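Local coordinates for seryl-tRNA synthetase, cytoplasmic (Candida albicans, PDB 3QO8), which activates serine with ATP and transfers it from the resulting seryl-adenylate to the acceptor end of serine tRNA, at residues Glu299-Phe304 against Ser403-Thr408. Numbering follows the deposited sequence.
Sequences EKIEQF and STLSAT. With SSA (5'-O-(N-(L-seryl)-sulfamoyl)adenosine), chain B.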
loop_
_atom_site.group_PDB
_atom_site.type_symbol
_atom_site.label_atom_id
_atom_site.label_comp_id
_atom_site.label_asym_id
_atom_site.label_seq_id
_atom_site.Cartn_x
_atom_site.Cartn_y
_atom_site.Cartn_z
ATOM N N GLU A 299 1.787 5.908 -7.100
ATOM C CA GLU A 299 0.685 5.312 -7.864
ATOM C C GLU A 299 1.010 5.224 -9.354
ATOM O O GLU A 299 1.760 6.044 -9.878
ATOM C CB GLU A 299 -0.616 6.099 -7.658
ATOM C CG GLU A 299 -1.236 5.893 -6.246
ATOM C CD GLU A 299 -0.374 6.495 -5.149
ATOM O OE1 GLU A 299 -0.220 7.732 -5.127
ATOM O OE2 GLU A 299 0.149 5.733 -4.309
ATOM N N LYS A 300 0.435 4.240 -10.039
ATOM C CA LYS A 300 0.709 4.072 -11.461
ATOM C C LYS A 300 -0.492 3.460 -12.167
ATOM O O LYS A 300 -1.045 2.444 -11.718
ATOM C CB LYS A 300 1.966 3.207 -11.682
ATOM C CG LYS A 300 2.338 3.005 -13.181
ATOM C CD LYS A 300 3.767 2.405 -13.371
ATOM C CE LYS A 300 3.957 1.083 -12.593
ATOM N NZ LYS A 300 2.859 0.103 -12.842
ATOM N N ILE A 301 -0.903 4.106 -13.251
ATOM C CA ILE A 301 -1.806 3.511 -14.219
ATOM C C ILE A 301 -0.965 2.783 -15.270
ATOM O O ILE A 301 -0.121 3.384 -15.938
ATOM C CB ILE A 301 -2.704 4.564 -14.899
ATOM C CG1 ILE A 301 -3.487 5.359 -13.837
ATOM C CG2 ILE A 301 -3.641 3.887 -15.906
ATOM C CD1 ILE A 301 -4.228 4.473 -12.831
ATOM N N GLU A 302 -1.234 1.489 -15.409
ATOM C CA GLU A 302 -0.449 0.557 -16.196
ATOM C C GLU A 302 -1.284 0.027 -17.365
ATOM O O GLU A 302 -2.465 -0.290 -17.197
ATOM C CB GLU A 302 -0.089 -0.636 -15.288
ATOM C CG GLU A 302 0.730 -1.734 -15.960
ATOM C CD GLU A 302 2.194 -1.345 -16.145
ATOM O OE1 GLU A 302 2.539 -0.177 -15.848
ATOM O OE2 GLU A 302 3.001 -2.213 -16.574
ATOM N N GLN A 303 -0.683 -0.075 -18.546
ATOM C CA GLN A 303 -1.290 -0.847 -19.634
ATOM C C GLN A 303 -0.792 -2.280 -19.546
ATOM O O GLN A 303 0.417 -2.517 -19.518
ATOM C CB GLN A 303 -0.857 -0.311 -21.002
ATOM C CG GLN A 303 -1.240 1.104 -21.292
ATOM C CD GLN A 303 -0.787 1.508 -22.684
ATOM O OE1 GLN A 303 -1.274 0.980 -23.678
ATOM N NE2 GLN A 303 0.168 2.425 -22.755
ATOM N N PHE A 304 -1.700 -3.249 -19.510
ATOM C CA PHE A 304 -1.253 -4.629 -19.567
ATOM C C PHE A 304 -2.100 -5.368 -20.586
ATOM O O PHE A 304 -3.334 -5.347 -20.519
ATOM C CB PHE A 304 -1.304 -5.347 -18.208
ATOM C CG PHE A 304 -0.661 -6.722 -18.246
ATOM C CD1 PHE A 304 0.689 -6.879 -17.937
ATOM C CD2 PHE A 304 -1.378 -7.827 -18.662
ATOM C CE1 PHE A 304 1.293 -8.126 -18.000
ATOM C CE2 PHE A 304 -0.780 -9.086 -18.737
ATOM C CZ PHE A 304 0.553 -9.235 -18.409
ATOM N N SER A 403 3.076 -1.571 -20.436
ATOM C CA SER A 403 3.587 -0.224 -20.637
ATOM C C SER A 403 3.023 0.722 -19.594
ATOM O O SER A 403 1.825 0.714 -19.316
ATOM C CB SER A 403 3.267 0.282 -22.047
ATOM O OG SER A 403 3.610 1.659 -22.188
ATOM N N THR A 404 3.886 1.541 -19.008
ATOM C CA THR A 404 3.392 2.608 -18.166
ATOM C C THR A 404 2.394 3.435 -18.973
ATOM O O THR A 404 2.630 3.711 -20.141
ATOM C CB THR A 404 4.526 3.547 -17.755
ATOM O OG1 THR A 404 5.655 2.778 -17.320
ATOM C CG2 THR A 404 4.060 4.493 -16.653
ATOM N N LEU A 405 1.275 3.819 -18.368
ATOM C CA LEU A 405 0.534 4.949 -18.910
ATOM C C LEU A 405 0.990 6.188 -18.147
ATOM O O LEU A 405 1.589 7.083 -18.723
ATOM C CB LEU A 405 -0.991 4.783 -18.808
ATOM C CG LEU A 405 -1.683 6.013 -19.418
ATOM C CD1 LEU A 405 -1.643 5.972 -20.954
ATOM C CD2 LEU A 405 -3.098 6.197 -18.927
ATOM N N SER A 406 0.732 6.227 -16.841
ATOM C CA SER A 406 1.248 7.317 -16.010
ATOM C C SER A 406 1.627 6.859 -14.614
ATOM O O SER A 406 0.780 6.361 -13.874
ATOM C CB SER A 406 0.245 8.468 -15.907
ATOM O OG SER A 406 0.738 9.501 -15.051
ATOM N N ALA A 407 2.906 7.000 -14.275
ATOM C CA ALA A 407 3.338 6.946 -12.888
ATOM C C ALA A 407 3.024 8.331 -12.347
ATOM O O ALA A 407 3.638 9.316 -12.753
ATOM C CB ALA A 407 4.819 6.656 -12.806
ATOM N N THR A 408 2.033 8.430 -11.468
ATOM C CA THR A 408 1.381 9.722 -11.281
ATOM C C THR A 408 2.241 10.777 -10.560
ATOM O O THR A 408 2.264 11.944 -10.964
ATOM C CB THR A 408 -0.010 9.573 -10.599
ATOM O OG1 THR A 408 0.155 8.964 -9.316
ATOM C CG2 THR A 408 -0.931 8.663 -11.450
HETATM N N10 SSA B . 5.389 -2.374 -15.407
HETATM C CA SSA B . 6.427 -1.590 -16.073
HETATM C CB SSA B . 5.789 -0.541 -16.983
HETATM O OG SSA B . 5.151 0.486 -16.199
HETATM C C9 SSA B . 7.311 -0.922 -15.058
HETATM O O9 SSA B . 7.062 -0.973 -13.859
HETATM N N8 SSA B . 8.365 -0.272 -15.541
HETATM S S1 SSA B . 9.241 0.744 -14.664
HETATM O O1S SSA B . 10.026 0.090 -13.658
HETATM O O2S SSA B . 10.089 1.478 -15.544
HETATM O "O5'" SSA B . 8.312 1.770 -13.988
HETATM C "C5'" SSA B . 7.363 2.505 -14.742
HETATM C "C4'" SSA B . 7.452 3.987 -14.362
HETATM O "O4'" SSA B . 7.202 4.227 -12.972
HETATM C "C3'" SSA B . 8.814 4.599 -14.602
HETATM O "O3'" SSA B . 8.983 4.884 -15.999
HETATM C "C2'" SSA B . 8.728 5.845 -13.730
HETATM O "O2'" SSA B . 7.967 6.872 -14.396
HETATM C "C1'" SSA B . 7.916 5.372 -12.524
HETATM N N9 SSA B . 8.817 4.990 -11.417
HETATM C C8 SSA B . 9.646 3.935 -11.377
HETATM N N7 SSA B . 10.305 3.949 -10.198
HETATM C C5 SSA B . 9.868 5.018 -9.506
HETATM C C6 SSA B . 10.166 5.526 -8.256
HETATM N N6 SSA B . 11.081 4.892 -7.491
HETATM N N1 SSA B . 9.538 6.645 -7.827
HETATM C C2 SSA B . 8.636 7.260 -8.602
HETATM N N3 SSA B . 8.320 6.783 -9.813
HETATM C C4 SSA B . 8.935 5.675 -10.283
#
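The flat carboxylate of Glu302 lies against the Ser403-Thr404 backbone of the neighbouring antiparallel strand: Ser403 O, 3.7 Å from Glu302 OE1, and Thr404 CA sit beyond one face. Over the other face stands Lys300 NZ, 67° out of the plane, in a salt bridge of 3.0 Å to Glu302 OE1 that helps fix the carboxylate's rotation; Lys300 NZ is also hydrogen-bonded to Thr246 OG1. The two oxygens meet the seryl-adenylate analogue SSA: Glu302 OE2 takes the seryl amine N10 of SSA at 2.7 Å, while OE1 accepts from its hydroxyl OG. Thr404 OG1 donates to SSA OG at 2.6 Å, so that hydroxyl is gripped as both donor and acceptor; OG1 is in turn bonded by Ser369 N. Farther along, Ala407 CB lies 3.4 Å from the ribose carbon C1' of SSA. These contacts are part of the substrate pocket of a class II synthetase core, carried on its central, largely antiparallel sheet.

A classic beta bulge shifts the register by one: Ile301 O accepts from both Leu405 N, at 2.8 Å, and Ser406 N, which meets a lone pair in the carbonyl plane. Pairing continues on either side, Gln303 and Ser403 bonding in both directions (Gln303 N to Ser403 O 2.7 Å) and Thr408 N bonding Glu299 O. Leu405, the extra residue, points its side chain toward the other strand, with CD2 3.8 Å from Ile301 CG2.

Leu199 of helix 183-200 covers both, and Phe326 of helix 312-329 adds to Leu405. Strand 297-307 also pairs with 269-278, and 399-404 with 363-372, while helix 408-419 starts directly after Ala407.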